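PDB 4MGQ: glycosyl hydrolase family 10, which probably hydrolyses internal beta-1,4-xylosidic linkages of xylan as a whole enzyme, this chain being its calcium-bound carbohydrate-binding module. Local coordinates for residues A[16-21]-A[152-157]; A[33-38]-A[139-144]; A[47-52]-A[93-98]; A[55-60]-A[80-85]; A[66-71]-A[101-106]. One frame throughout, in Å; residues are numbered along the deposited sequence.

Interaction 1 (A[16-21]-A[152-157]). With CA (calcium ion), chain B.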
# COMPACT_ATOMS: atom_id res chain seq x y z
N LYS A 16 9.69 9.51 11.19
CA LYS A 16 8.94 8.38 10.66
C LYS A 16 9.31 8.21 9.20
O LYS A 16 9.63 9.20 8.53
CB LYS A 16 7.44 8.60 10.79
CG LYS A 16 6.92 8.79 12.21
CD LYS A 16 5.44 9.18 12.15
CE LYS A 16 4.74 8.95 13.49
NZ LYS A 16 4.94 10.06 14.47
N HIS A 17 9.28 6.99 8.70
CA HIS A 17 9.59 6.76 7.28
C HIS A 17 8.40 6.13 6.58
O HIS A 17 7.64 5.36 7.18
CB HIS A 17 10.85 5.91 7.13
CG HIS A 17 12.05 6.54 7.76
ND1 HIS A 17 12.39 6.33 9.08
CD2 HIS A 17 12.94 7.43 7.28
CE1 HIS A 17 13.46 7.04 9.37
NE2 HIS A 17 13.82 7.72 8.30
N VAL A 18 8.22 6.50 5.31
CA VAL A 18 7.04 6.09 4.57
C VAL A 18 7.44 5.68 3.15
O VAL A 18 8.52 6.02 2.68
CB VAL A 18 5.99 7.24 4.50
CG1 VAL A 18 5.69 7.80 5.90
CG2 VAL A 18 6.49 8.36 3.60
N LEU A 19 6.57 4.92 2.50
CA LEU A 19 6.73 4.61 1.09
C LEU A 19 6.38 5.88 0.30
O LEU A 19 5.39 6.54 0.58
CB LEU A 19 5.83 3.44 0.68
CG LEU A 19 5.83 3.01 -0.80
CD1 LEU A 19 5.40 1.56 -0.92
CD2 LEU A 19 4.92 3.87 -1.67
N TYR A 20 7.20 6.19 -0.70
CA TYR A 20 7.00 7.39 -1.51
C TYR A 20 7.17 7.09 -2.98
O TYR A 20 8.18 6.52 -3.39
CB TYR A 20 7.99 8.47 -1.09
CG TYR A 20 8.06 9.64 -2.04
CD1 TYR A 20 6.96 10.45 -2.26
CD2 TYR A 20 9.25 9.95 -2.70
CE1 TYR A 20 7.03 11.54 -3.11
CE2 TYR A 20 9.32 11.04 -3.57
CZ TYR A 20 8.20 11.83 -3.76
OH TYR A 20 8.25 12.92 -4.60
N ILE A 21 6.18 7.48 -3.78
CA ILE A 21 6.30 7.39 -5.23
C ILE A 21 6.07 8.75 -5.85
O ILE A 21 4.97 9.30 -5.73
CB ILE A 21 5.32 6.39 -5.83
CG1 ILE A 21 5.65 4.97 -5.37
CG2 ILE A 21 5.35 6.48 -7.37
CD1 ILE A 21 4.63 3.95 -5.81
N LYS A 152 10.57 4.46 -3.43
CA LYS A 152 11.50 4.96 -2.42
C LYS A 152 10.89 4.86 -1.03
O LYS A 152 9.69 4.70 -0.90
CB LYS A 152 11.89 6.42 -2.69
CG LYS A 152 12.56 6.68 -4.03
CD LYS A 152 12.99 8.14 -4.14
CE LYS A 152 13.98 8.53 -3.05
NZ LYS A 152 15.25 7.73 -3.11
N THR A 153 11.74 4.95 -0.01
CA THR A 153 11.24 5.27 1.33
C THR A 153 11.86 6.60 1.73
O THR A 153 13.03 6.86 1.43
CB THR A 153 11.56 4.18 2.39
OG1 THR A 153 12.98 3.98 2.47
CG2 THR A 153 10.86 2.87 2.06
N VAL A 154 11.06 7.45 2.37
CA VAL A 154 11.52 8.78 2.73
C VAL A 154 10.99 9.16 4.09
O VAL A 154 10.05 8.54 4.59
CB VAL A 154 11.05 9.86 1.73
CG1 VAL A 154 11.52 9.54 0.31
CG2 VAL A 154 9.54 10.01 1.77
N ALA A 155 11.59 10.19 4.68
CA ALA A 155 11.06 10.76 5.90
C ALA A 155 9.65 11.27 5.65
O ALA A 155 9.39 11.87 4.60
CB ALA A 155 11.95 11.89 6.40
N ASP A 156 8.75 11.02 6.59
CA ASP A 156 7.37 11.52 6.53
C ASP A 156 7.39 13.02 6.22
O ASP A 156 8.00 13.81 6.94
CB ASP A 156 6.67 11.22 7.87
CG ASP A 156 5.20 11.62 7.89
OD1 ASP A 156 4.78 12.56 7.17
OD2 ASP A 156 4.44 11.01 8.68
N PRO A 157 6.72 13.43 5.12
CA PRO A 157 6.81 14.82 4.67
C PRO A 157 6.17 15.83 5.61
O PRO A 157 6.58 17.00 5.60
CB PRO A 157 6.05 14.79 3.33
CG PRO A 157 5.15 13.61 3.43
CD PRO A 157 5.95 12.59 4.19
CA CA B . 6.62 4.07 8.84
O HOH W 1 5.45 2.67 10.43
O HOH W 2 6.31 5.58 10.73
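At the edge of the Tyr20 ring, near its plane, lies Lys152 CD, 4.4 Å from Tyr20 CD2, while Val154 CG1 approaches obliquely; Trp114, from strand 111-121, stacks on the same tyrosine. The imidazole of His17 is met obliquely by Val154 O and Ala155 N. Tyr20 and His17 both lie on strand 17-24 of a beta-sandwich, the jelly-roll-like fold of this carbohydrate-binding module, where it pairs antiparallel with the outermost strand 151-155. Val18 with Val154 and Tyr20 with Lys152 are hydrogen-bonded pairs, and their side chains share one face of the sheet. There Val154 CG2 is wedged between Tyr20 CB, 3.6 Å away, and Val18 CG2. Past the strand end the pairing gains one more bond, from Asp156 N to Lys16 O at 2.8 Å. With CG anti to its backbone N (chi1 -177°), Asp156 runs alongside Lys16, and its carboxylate is held by Arg54 and Trp86. Strand 17-24 also binds the metal: the carbonyl of His17, not its imidazole, faces the calcium ion. Asp116, Thr133, Glu135 and two waters complete the site, with His17 O lying 2.3 Å from the calcium.

Interaction 2 (A[33-38]-A[139-144])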
# COMPACT_ATOMS: atom_id res chain seq x y z
N ARG A 33 0.79 2.57 -14.75
CA ARG A 33 1.67 2.77 -13.61
C ARG A 33 1.12 1.90 -12.50
O ARG A 33 0.03 2.18 -11.99
CB ARG A 33 1.71 4.24 -13.19
CG ARG A 33 2.73 4.56 -12.10
CD ARG A 33 2.52 5.97 -11.53
NE ARG A 33 2.88 7.02 -12.49
CZ ARG A 33 2.04 7.95 -12.95
NH1 ARG A 33 0.77 7.95 -12.59
NH2 ARG A 33 2.48 8.86 -13.81
N GLU A 34 1.83 0.83 -12.15
CA GLU A 34 1.34 -0.09 -11.13
C GLU A 34 2.38 -0.35 -10.05
O GLU A 34 3.58 -0.40 -10.32
CB GLU A 34 0.89 -1.42 -11.77
CG GLU A 34 -0.33 -1.28 -12.69
CD GLU A 34 -0.87 -2.60 -13.24
OE1 GLU A 34 -0.32 -3.67 -12.93
OE2 GLU A 34 -1.86 -2.56 -14.00
N LEU A 35 1.87 -0.51 -8.84
CA LEU A 35 2.65 -0.87 -7.66
C LEU A 35 2.08 -2.17 -7.09
O LEU A 35 0.87 -2.30 -6.93
CB LEU A 35 2.59 0.25 -6.63
CG LEU A 35 3.22 -0.02 -5.26
CD1 LEU A 35 4.73 -0.10 -5.38
CD2 LEU A 35 2.80 1.06 -4.26
N TYR A 36 2.97 -3.12 -6.78
CA TYR A 36 2.55 -4.45 -6.36
C TYR A 36 3.04 -4.82 -4.97
O TYR A 36 4.16 -4.50 -4.61
CB TYR A 36 3.11 -5.50 -7.30
CG TYR A 36 2.68 -5.35 -8.74
CD1 TYR A 36 1.41 -4.92 -9.07
CD2 TYR A 36 3.56 -5.65 -9.75
CE1 TYR A 36 1.03 -4.81 -10.41
CE2 TYR A 36 3.20 -5.53 -11.07
CZ TYR A 36 1.94 -5.12 -11.39
OH TYR A 36 1.60 -5.01 -12.72
N VAL A 37 2.21 -5.54 -4.23
CA VAL A 37 2.67 -6.20 -3.01
C VAL A 37 1.95 -7.55 -2.92
O VAL A 37 0.79 -7.67 -3.32
CB VAL A 37 2.42 -5.33 -1.76
CG1 VAL A 37 0.93 -5.20 -1.48
CG2 VAL A 37 3.17 -5.89 -0.55
N ASN A 38 2.66 -8.57 -2.44
CA ASN A 38 2.07 -9.90 -2.33
C ASN A 38 1.81 -10.28 -0.87
O ASN A 38 2.76 -10.28 -0.08
CB ASN A 38 2.98 -10.96 -2.96
CG ASN A 38 2.92 -10.98 -4.48
OD1 ASN A 38 2.60 -9.98 -5.12
ND2 ASN A 38 3.21 -12.14 -5.07
N ASP A 139 11.38 -3.28 0.56
CA ASP A 139 11.42 -4.66 0.11
C ASP A 139 10.03 -5.29 0.10
O ASP A 139 9.27 -5.14 1.05
CB ASP A 139 12.33 -5.51 1.00
CG ASP A 139 13.80 -5.18 0.82
OD1 ASP A 139 14.13 -4.31 -0.00
OD2 ASP A 139 14.62 -5.83 1.51
N GLY A 140 9.71 -5.99 -0.98
CA GLY A 140 8.42 -6.65 -1.10
C GLY A 140 7.46 -5.86 -1.96
O GLY A 140 6.42 -6.37 -2.37
N TRP A 141 7.80 -4.61 -2.22
CA TRP A 141 6.98 -3.75 -3.05
C TRP A 141 7.63 -3.64 -4.42
O TRP A 141 8.79 -3.23 -4.53
CB TRP A 141 6.80 -2.37 -2.39
CG TRP A 141 5.99 -2.46 -1.12
CD1 TRP A 141 6.43 -2.87 0.12
CD2 TRP A 141 4.60 -2.18 -0.98
NE1 TRP A 141 5.39 -2.84 1.02
CE2 TRP A 141 4.25 -2.42 0.37
CE3 TRP A 141 3.60 -1.74 -1.86
CZ2 TRP A 141 2.96 -2.23 0.86
CZ3 TRP A 141 2.32 -1.56 -1.37
CH2 TRP A 141 2.01 -1.80 -0.02
N THR A 142 6.91 -4.05 -5.46
CA THR A 142 7.50 -4.09 -6.80
C THR A 142 6.65 -3.38 -7.86
O THR A 142 5.56 -2.90 -7.59
CB THR A 142 7.72 -5.54 -7.27
OG1 THR A 142 6.47 -6.25 -7.31
CG2 THR A 142 8.69 -6.26 -6.34
N LYS A 143 7.18 -3.37 -9.07
CA LYS A 143 6.50 -2.75 -10.20
C LYS A 143 6.88 -3.51 -11.47
O LYS A 143 7.85 -4.26 -11.47
CB LYS A 143 6.88 -1.28 -10.32
CG LYS A 143 8.33 -1.08 -10.68
CD LYS A 143 8.66 0.37 -10.93
CE LYS A 143 10.10 0.54 -11.36
NZ LYS A 143 10.37 -0.19 -12.64
N PRO A 144 6.10 -3.33 -12.55
CA PRO A 144 6.60 -3.87 -13.82
C PRO A 144 7.92 -3.22 -14.17
O PRO A 144 8.10 -2.03 -13.93
CB PRO A 144 5.50 -3.50 -14.82
CG PRO A 144 4.26 -3.33 -13.97
CD PRO A 144 4.76 -2.73 -12.69
O HOH W 3 5.49 -8.76 -1.88
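Val37 packs over one face of the Trp141 indole, and this is the tight half of the contact. Its CB sits 3.7 Å from the centroid of the six-membered ring, only 7° off the normal, a CH-pi contact; CG2, anti to the backbone N while CG1 takes chi1 68°, covers the same face. Leu35 CD2 reaches the ring obliquely, 3.8 Å from Trp141 CE3. The indole is fixed further by a bond from NE1 to Asn131 O and by the ring of Phe134. Such packing fills the space between the two sheets of the beta-sandwich, in which the short, weakly bonded strand 141-142 is the outermost of its sheet, antiparallel to 34-37. On the other face, Tyr36 crosses Thr142 and Pro144 at about a right angle: Thr142 OG1 lies at the ring edge, and Tyr36 CE2 meets Pro144 CD at 3.6 Å. Backbone pairing is brief, with Tyr36 N to Thr142 O at 2.7 Å and the return bond from Thr142 N to Tyr36 O. Toward exposed Asn38 and Gly140 direct pairing gives way to water 3, which accepts from Asn38 N and donates to Gly140 O at 2.6 Å.

Interaction 3 (A[47-52]-A[93-98])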
# COMPACT_ATOMS: atom_id res chain seq x y z
N LYS A 47 -13.27 -15.68 2.11
CA LYS A 47 -12.79 -15.00 3.31
C LYS A 47 -12.72 -13.50 3.07
O LYS A 47 -12.40 -13.06 1.97
CB LYS A 47 -11.41 -15.53 3.73
CG LYS A 47 -11.42 -16.93 4.34
CD LYS A 47 -10.04 -17.28 4.90
CE LYS A 47 -10.07 -18.57 5.72
NZ LYS A 47 -8.75 -18.80 6.36
N THR A 48 -13.03 -12.72 4.11
CA THR A 48 -12.93 -11.27 4.00
C THR A 48 -11.63 -10.75 4.58
O THR A 48 -11.22 -11.14 5.68
CB THR A 48 -14.12 -10.59 4.69
OG1 THR A 48 -15.31 -10.91 3.95
CG2 THR A 48 -13.95 -9.08 4.71
N TYR A 49 -10.98 -9.87 3.83
CA TYR A 49 -9.69 -9.31 4.19
C TYR A 49 -9.83 -7.81 4.32
O TYR A 49 -10.61 -7.19 3.61
CB TYR A 49 -8.63 -9.67 3.14
CG TYR A 49 -8.41 -11.15 3.06
CD1 TYR A 49 -9.24 -11.95 2.29
CD2 TYR A 49 -7.40 -11.76 3.79
CE1 TYR A 49 -9.05 -13.34 2.23
CE2 TYR A 49 -7.19 -13.13 3.74
CZ TYR A 49 -8.04 -13.91 2.96
OH TYR A 49 -7.86 -15.27 2.92
N THR A 50 -9.07 -7.22 5.23
CA THR A 50 -9.17 -5.79 5.48
C THR A 50 -7.84 -5.11 5.22
O THR A 50 -6.83 -5.43 5.86
CB THR A 50 -9.64 -5.49 6.92
OG1 THR A 50 -10.93 -6.07 7.13
CG2 THR A 50 -9.72 -3.99 7.18
N LEU A 51 -7.82 -4.19 4.26
CA LEU A 51 -6.62 -3.40 3.99
C LEU A 51 -6.62 -2.18 4.90
O LEU A 51 -7.57 -1.40 4.87
CB LEU A 51 -6.58 -2.97 2.52
CG LEU A 51 -5.39 -2.10 2.10
CD1 LEU A 51 -4.07 -2.86 2.17
CD2 LEU A 51 -5.59 -1.56 0.68
N LYS A 52 -5.58 -2.01 5.70
CA LYS A 52 -5.41 -0.79 6.49
C LYS A 52 -4.14 -0.09 6.09
O LYS A 52 -3.13 -0.75 5.81
CB LYS A 52 -5.35 -1.11 7.99
CG LYS A 52 -6.59 -1.73 8.56
CD LYS A 52 -6.42 -1.86 10.08
CE LYS A 52 -7.61 -2.54 10.71
NZ LYS A 52 -7.38 -2.70 12.19
N PHE A 93 -12.93 -6.48 2.02
CA PHE A 93 -13.45 -7.06 0.78
C PHE A 93 -13.37 -8.58 0.88
O PHE A 93 -12.42 -9.12 1.47
CB PHE A 93 -12.66 -6.55 -0.43
CG PHE A 93 -11.25 -7.07 -0.50
CD1 PHE A 93 -10.25 -6.52 0.31
CD2 PHE A 93 -10.93 -8.14 -1.32
CE1 PHE A 93 -8.96 -7.01 0.28
CE2 PHE A 93 -9.64 -8.64 -1.35
CZ PHE A 93 -8.65 -8.07 -0.56
N GLU A 94 -14.35 -9.28 0.31
CA GLU A 94 -14.32 -10.74 0.27
C GLU A 94 -13.60 -11.23 -0.98
O GLU A 94 -13.94 -10.83 -2.10
CB GLU A 94 -15.74 -11.31 0.31
CG GLU A 94 -15.78 -12.82 0.21
CD GLU A 94 -17.19 -13.36 -0.00
OE1 GLU A 94 -18.16 -12.59 0.11
OE2 GLU A 94 -17.32 -14.57 -0.29
N ALA A 95 -12.61 -12.09 -0.80
CA ALA A 95 -11.95 -12.74 -1.93
C ALA A 95 -12.95 -13.66 -2.62
O ALA A 95 -13.67 -14.40 -1.95
CB ALA A 95 -10.74 -13.53 -1.46
N LYS A 96 -13.00 -13.61 -3.95
CA LYS A 96 -13.92 -14.46 -4.69
C LYS A 96 -13.19 -15.61 -5.38
O LYS A 96 -13.80 -16.40 -6.11
CB LYS A 96 -14.71 -13.65 -5.72
CG LYS A 96 -15.46 -12.46 -5.15
CD LYS A 96 -16.53 -12.87 -4.16
CE LYS A 96 -17.36 -11.65 -3.74
NZ LYS A 96 -18.37 -11.97 -2.70
N SER A 97 -11.88 -15.68 -5.17
CA SER A 97 -11.02 -16.71 -5.73
C SER A 97 -9.71 -16.68 -4.97
O SER A 97 -9.54 -15.85 -4.08
CB SER A 97 -10.77 -16.49 -7.23
OG SER A 97 -9.98 -15.33 -7.45
N ALA A 98 -8.79 -17.57 -5.31
CA ALA A 98 -7.46 -17.52 -4.70
C ALA A 98 -6.67 -16.36 -5.29
O ALA A 98 -6.45 -16.31 -6.50
CB ALA A 98 -6.72 -18.83 -4.91
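Phe93 holds CG between its backbone N and carbonyl carbon (chi1 69°), and Tyr49 holds its own beside the backbone N (chi1 -63°); the two side chains meet on one face of the sheet, with Phe93 CE1 3.9 Å from Tyr49 CB. They belong to strands 87-94 and 48-57, an antiparallel pair at one border of a beta-sandwich sheet. The phenyl ring also passes close to the backbone, Phe93 CD1 lying 3.4 Å from Tyr49 O. Further out, Ala95 CB approaches the tyrosine ring obliquely, and the phenol OH accepts a bond from Gln44 N, which anchors the far end of that ring. Tyr49 and Phe93 form a hydrogen-bonded pair, its bond from Tyr49 N to Phe93 O almost straight at 172°. On the reverse face Thr48 and Glu94 cross at about a right angle, OG1 touching Glu94 CB at 3.7 Å. The Glu94 carboxylate forms a salt bridge with Lys96 of its own segment, its hydrogen bond weak. The pairing runs one step past strand 87-94, where Ala95 N donates to Lys47 O at 2.9 Å.

Interaction 4 (A[55-60]-A[80-85])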
# COMPACT_ATOMS: atom_id res chain seq x y z
N VAL A 55 -2.46 7.21 4.12
CA VAL A 55 -2.09 7.64 2.79
C VAL A 55 -2.16 9.16 2.70
O VAL A 55 -2.95 9.80 3.41
CB VAL A 55 -3.00 6.99 1.72
CG1 VAL A 55 -4.45 7.46 1.89
CG2 VAL A 55 -2.48 7.28 0.32
N LYS A 56 -1.33 9.73 1.83
CA LYS A 56 -1.31 11.16 1.55
C LYS A 56 -0.99 11.30 0.06
O LYS A 56 -0.15 10.58 -0.46
CB LYS A 56 -0.27 11.85 2.45
CG LYS A 56 0.02 13.33 2.14
CD LYS A 56 1.26 13.78 2.92
CE LYS A 56 1.75 15.15 2.47
NZ LYS A 56 0.80 16.23 2.89
N THR A 57 -1.67 12.20 -0.63
CA THR A 57 -1.36 12.46 -2.03
C THR A 57 -1.28 13.96 -2.27
O THR A 57 -1.76 14.72 -1.44
CB THR A 57 -2.41 11.86 -2.99
OG1 THR A 57 -3.73 12.12 -2.50
CG2 THR A 57 -2.21 10.33 -3.14
N SER A 58 -0.67 14.37 -3.37
CA SER A 58 -0.54 15.80 -3.65
C SER A 58 -1.84 16.35 -4.25
O SER A 58 -2.01 17.56 -4.37
CB SER A 58 0.64 16.07 -4.57
OG SER A 58 0.58 15.28 -5.74
N ALA A 59 -2.75 15.45 -4.61
CA ALA A 59 -4.12 15.84 -4.94
C ALA A 59 -5.10 14.78 -4.50
O ALA A 59 -4.78 13.59 -4.54
CB ALA A 59 -4.26 16.11 -6.41
N ALA A 60 -6.29 15.20 -4.09
CA ALA A 60 -7.36 14.28 -3.71
C ALA A 60 -7.64 13.34 -4.87
O ALA A 60 -7.70 13.75 -6.02
CB ALA A 60 -8.61 15.04 -3.32
N PHE A 80 -9.54 2.65 -2.19
CA PHE A 80 -9.76 3.65 -1.16
C PHE A 80 -9.57 5.05 -1.71
O PHE A 80 -9.37 5.24 -2.92
CB PHE A 80 -8.82 3.41 0.04
CG PHE A 80 -7.36 3.36 -0.33
CD1 PHE A 80 -6.78 2.19 -0.77
CD2 PHE A 80 -6.57 4.49 -0.20
CE1 PHE A 80 -5.44 2.14 -1.10
CE2 PHE A 80 -5.21 4.46 -0.52
CZ PHE A 80 -4.65 3.27 -0.97
N LYS A 81 -9.64 6.04 -0.83
CA LYS A 81 -9.50 7.43 -1.24
C LYS A 81 -8.35 8.09 -0.49
O LYS A 81 -8.01 7.69 0.63
CB LYS A 81 -10.80 8.20 -1.02
CG LYS A 81 -11.98 7.67 -1.84
CD LYS A 81 -13.22 8.51 -1.62
CE LYS A 81 -14.39 8.00 -2.45
NZ LYS A 81 -14.26 8.39 -3.88
N SER A 82 -7.76 9.10 -1.10
CA SER A 82 -6.68 9.84 -0.47
C SER A 82 -6.95 11.33 -0.59
O SER A 82 -7.66 11.77 -1.49
CB SER A 82 -5.34 9.49 -1.11
OG SER A 82 -4.26 10.18 -0.48
N THR A 83 -6.38 12.09 0.34
CA THR A 83 -6.46 13.55 0.33
C THR A 83 -5.05 14.11 0.51
O THR A 83 -4.09 13.36 0.58
CB THR A 83 -7.37 14.09 1.44
OG1 THR A 83 -6.74 13.87 2.72
CG2 THR A 83 -8.74 13.41 1.42
N THR A 84 -4.93 15.44 0.60
CA THR A 84 -3.61 16.05 0.69
C THR A 84 -3.07 16.08 2.13
O THR A 84 -1.96 16.56 2.35
CB THR A 84 -3.63 17.48 0.13
OG1 THR A 84 -4.61 18.24 0.83
CG2 THR A 84 -3.98 17.45 -1.35
N GLU A 85 -3.84 15.56 3.07
CA GLU A 85 -3.38 15.37 4.44
C GLU A 85 -3.39 13.88 4.74
O GLU A 85 -4.20 13.16 4.18
CB GLU A 85 -4.27 16.12 5.44
CG GLU A 85 -4.37 17.61 5.17
CD GLU A 85 -3.05 18.31 5.36
OE1 GLU A 85 -2.26 17.88 6.22
OE2 GLU A 85 -2.79 19.30 4.64
O HOH W 4 -5.31 11.13 2.67
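Lys56 NZ is gripped from two sides: it donates to Thr84 O at 2.8 Å, and Asp158 gives the same ammonium a salt bridge. The place is a corner of the beta-sandwich: strand 48-57 of one sheet runs out here, and strand 80-82, at the border of the other, gives way to the loop leading back to the first sheet. The strand axes stand 53° apart, so the segments meet through turns and side chains instead of regular pairing. Thr83 O takes a backbone bond from Thr57 N at 2.9 Å, while beside it Ser82 OG and Thr57 OG1 lie 2.9 Å apart. Ser82 OG, anti to its backbone N (chi1 -179°), enters between Val55 and Thr57, with Val55 CG2 3.5 Å away. Thr57 OG1 itself donates to Ala59 O at 2.7 Å, from well above the carbonyl plane, tying the turn after the strand to its last residue. Deeper in, Val55 CG1 packs obliquely on the Phe80 ring, 3.9 Å from CE2. Water 4 spans the remaining backbone, within bonding distance of Val55 O and Glu85 O, and accepts from Thr83 N at 2.7 Å.

Interaction 5 (A[66-71]-A[101-106])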
# COMPACT_ATOMS: atom_id res chain seq x y z
N TRP A 66 -6.64 -3.63 -7.27
CA TRP A 66 -7.23 -4.87 -7.78
C TRP A 66 -6.45 -6.07 -7.27
O TRP A 66 -5.28 -6.23 -7.62
CB TRP A 66 -7.23 -4.91 -9.32
CG TRP A 66 -8.01 -3.84 -10.01
CD1 TRP A 66 -9.13 -3.19 -9.54
CD2 TRP A 66 -7.73 -3.29 -11.30
NE1 TRP A 66 -9.55 -2.26 -10.48
CE2 TRP A 66 -8.71 -2.31 -11.56
CE3 TRP A 66 -6.74 -3.54 -12.25
CZ2 TRP A 66 -8.73 -1.58 -12.75
CZ3 TRP A 66 -6.76 -2.81 -13.43
CH2 TRP A 66 -7.74 -1.83 -13.66
N PRO A 67 -7.09 -6.91 -6.45
CA PRO A 67 -6.46 -8.19 -6.08
C PRO A 67 -6.33 -9.09 -7.31
O PRO A 67 -7.18 -9.03 -8.19
CB PRO A 67 -7.44 -8.80 -5.08
CG PRO A 67 -8.23 -7.60 -4.55
CD PRO A 67 -8.37 -6.72 -5.77
N GLN A 68 -5.30 -9.92 -7.36
CA GLN A 68 -5.03 -10.70 -8.56
C GLN A 68 -4.59 -12.12 -8.24
O GLN A 68 -3.70 -12.32 -7.43
CB GLN A 68 -3.96 -10.01 -9.40
CG GLN A 68 -3.52 -10.81 -10.62
CD GLN A 68 -4.45 -10.60 -11.81
OE1 GLN A 68 -4.81 -9.46 -12.14
NE2 GLN A 68 -4.83 -11.71 -12.46
N GLY A 69 -5.22 -13.08 -8.90
CA GLY A 69 -4.75 -14.46 -8.92
C GLY A 69 -4.71 -14.92 -10.36
O GLY A 69 -4.23 -14.20 -11.24
N ASP A 70 -5.25 -16.10 -10.64
CA ASP A 70 -5.39 -16.51 -12.03
C ASP A 70 -6.37 -15.60 -12.76
O ASP A 70 -6.25 -15.40 -13.96
CB ASP A 70 -5.81 -17.97 -12.12
CG ASP A 70 -4.65 -18.92 -11.86
OD1 ASP A 70 -3.51 -18.61 -12.29
OD2 ASP A 70 -4.87 -19.97 -11.23
N ALA A 71 -7.33 -15.03 -12.03
CA ALA A 71 -8.18 -13.98 -12.58
C ALA A 71 -8.00 -12.70 -11.76
O ALA A 71 -7.53 -12.75 -10.62
CB ALA A 71 -9.64 -14.41 -12.59
N GLN A 101 -1.75 -11.45 -5.19
CA GLN A 101 -1.12 -10.14 -5.37
C GLN A 101 -2.13 -9.00 -5.23
O GLN A 101 -3.29 -9.16 -5.60
CB GLN A 101 -0.45 -10.08 -6.75
CG GLN A 101 0.30 -8.79 -7.03
CD GLN A 101 0.98 -8.78 -8.39
OE1 GLN A 101 0.33 -8.87 -9.42
NE2 GLN A 101 2.30 -8.70 -8.39
N LEU A 102 -1.70 -7.87 -4.66
CA LEU A 102 -2.48 -6.64 -4.70
C LEU A 102 -1.87 -5.71 -5.73
O LEU A 102 -0.70 -5.36 -5.63
CB LEU A 102 -2.51 -5.93 -3.34
CG LEU A 102 -3.15 -6.70 -2.18
CD1 LEU A 102 -3.19 -5.80 -0.94
CD2 LEU A 102 -4.52 -7.18 -2.55
N ARG A 103 -2.67 -5.31 -6.72
CA ARG A 103 -2.23 -4.36 -7.74
C ARG A 103 -2.75 -2.96 -7.43
O ARG A 103 -3.95 -2.74 -7.49
CB ARG A 103 -2.72 -4.78 -9.13
CG ARG A 103 -2.21 -6.17 -9.57
CD ARG A 103 -2.90 -6.68 -10.84
NE ARG A 103 -2.82 -5.69 -11.92
CZ ARG A 103 -3.63 -5.70 -12.98
NH1 ARG A 103 -4.58 -6.63 -13.09
NH2 ARG A 103 -3.52 -4.76 -13.90
N PHE A 104 -1.85 -2.03 -7.10
CA PHE A 104 -2.22 -0.63 -6.94
C PHE A 104 -2.17 0.02 -8.32
O PHE A 104 -1.11 0.12 -8.93
CB PHE A 104 -1.29 0.10 -5.95
CG PHE A 104 -1.48 -0.31 -4.51
CD1 PHE A 104 -1.11 -1.58 -4.07
CD2 PHE A 104 -2.00 0.59 -3.58
CE1 PHE A 104 -1.27 -1.96 -2.74
CE2 PHE A 104 -2.16 0.23 -2.23
CZ PHE A 104 -1.80 -1.05 -1.81
N GLU A 105 -3.33 0.45 -8.81
CA GLU A 105 -3.43 1.05 -10.15
C GLU A 105 -3.26 2.55 -10.07
O GLU A 105 -4.19 3.26 -9.67
CB GLU A 105 -4.78 0.70 -10.76
CG GLU A 105 -5.02 -0.80 -10.85
CD GLU A 105 -4.00 -1.47 -11.74
OE1 GLU A 105 -3.89 -1.07 -12.93
OE2 GLU A 105 -3.28 -2.38 -11.26
N LEU A 106 -2.08 3.04 -10.43
CA LEU A 106 -1.74 4.43 -10.23
C LEU A 106 -1.69 5.22 -11.54
O LEU A 106 -1.30 6.38 -11.53
CB LEU A 106 -0.39 4.56 -9.52
CG LEU A 106 -0.20 3.78 -8.22
CD1 LEU A 106 1.23 3.96 -7.70
CD2 LEU A 106 -1.20 4.24 -7.17
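Trp66 with Arg103 and Gln68 with Gln101 are antiparallel hydrogen-bonded pairs, joining strands 61-69 and 99-105, whose axes run 140° apart and approach to 4.6 Å. Between them, on the face turned to the interior of the beta-sandwich, Pro67 CB touches Leu102 CD2. The other face is far more polar. Glu105 crosses the indole of Trp66 at about a right angle, and its CG lies 3.6 Å from the six-membered-ring centroid, a CH-pi contact offset toward the rim; the carboxylate is nearly parallel to the ring, with OE1 3.4 Å from Trp66 CZ3. At the indole edge stands the guanidinium of Arg103, one of whose faces is turned to Trp66 CE3. Its chain bends at chi3 (53°), which turns NE toward the carboxylate, and NE makes a long salt bridge with Glu105 OE2 at 3.4 Å. NH1 donates to Gln68 OE1 at 3.0 Å, an oxygen that Thr72 also binds, while NH2 pairs with Glu34 of the next strand. Gln68 uses its NE2 for Gly69 O, at 2.8 Å. With Glu34 and Glu105 close together, the positive charge of Arg103, paired with both, would be expected to offset part of their mutual repulsion.

How the interactions relate
Five contacts sample both sheets of one beta-sandwich. Interactions 1 and 3, with centres about 27 Å apart, lie at opposite borders of one sheet, ordered 87-94, 48-57, 111-121, 17-24, 151-155. Interactions 2 and 5, about 10 Å between centres, share the other, where strands 34-37 and 99-105 are neighbours. Interaction 4 bridges the sheets at a corner. Along the chain interaction 1 encloses all the others and interaction 2 encloses 3, 4 and 5, whereas 5 crosses 3 and 4, as expected when successive strands change sheets. Packing across the interior links them: Leu19 CD1 meets Trp141 CD2 at 3.8 Å, and Phe93 CE2 meets Pro67 CG at 3.6 Å. The calcium-bearing strand 17-24 thus rests on the opposite sheet.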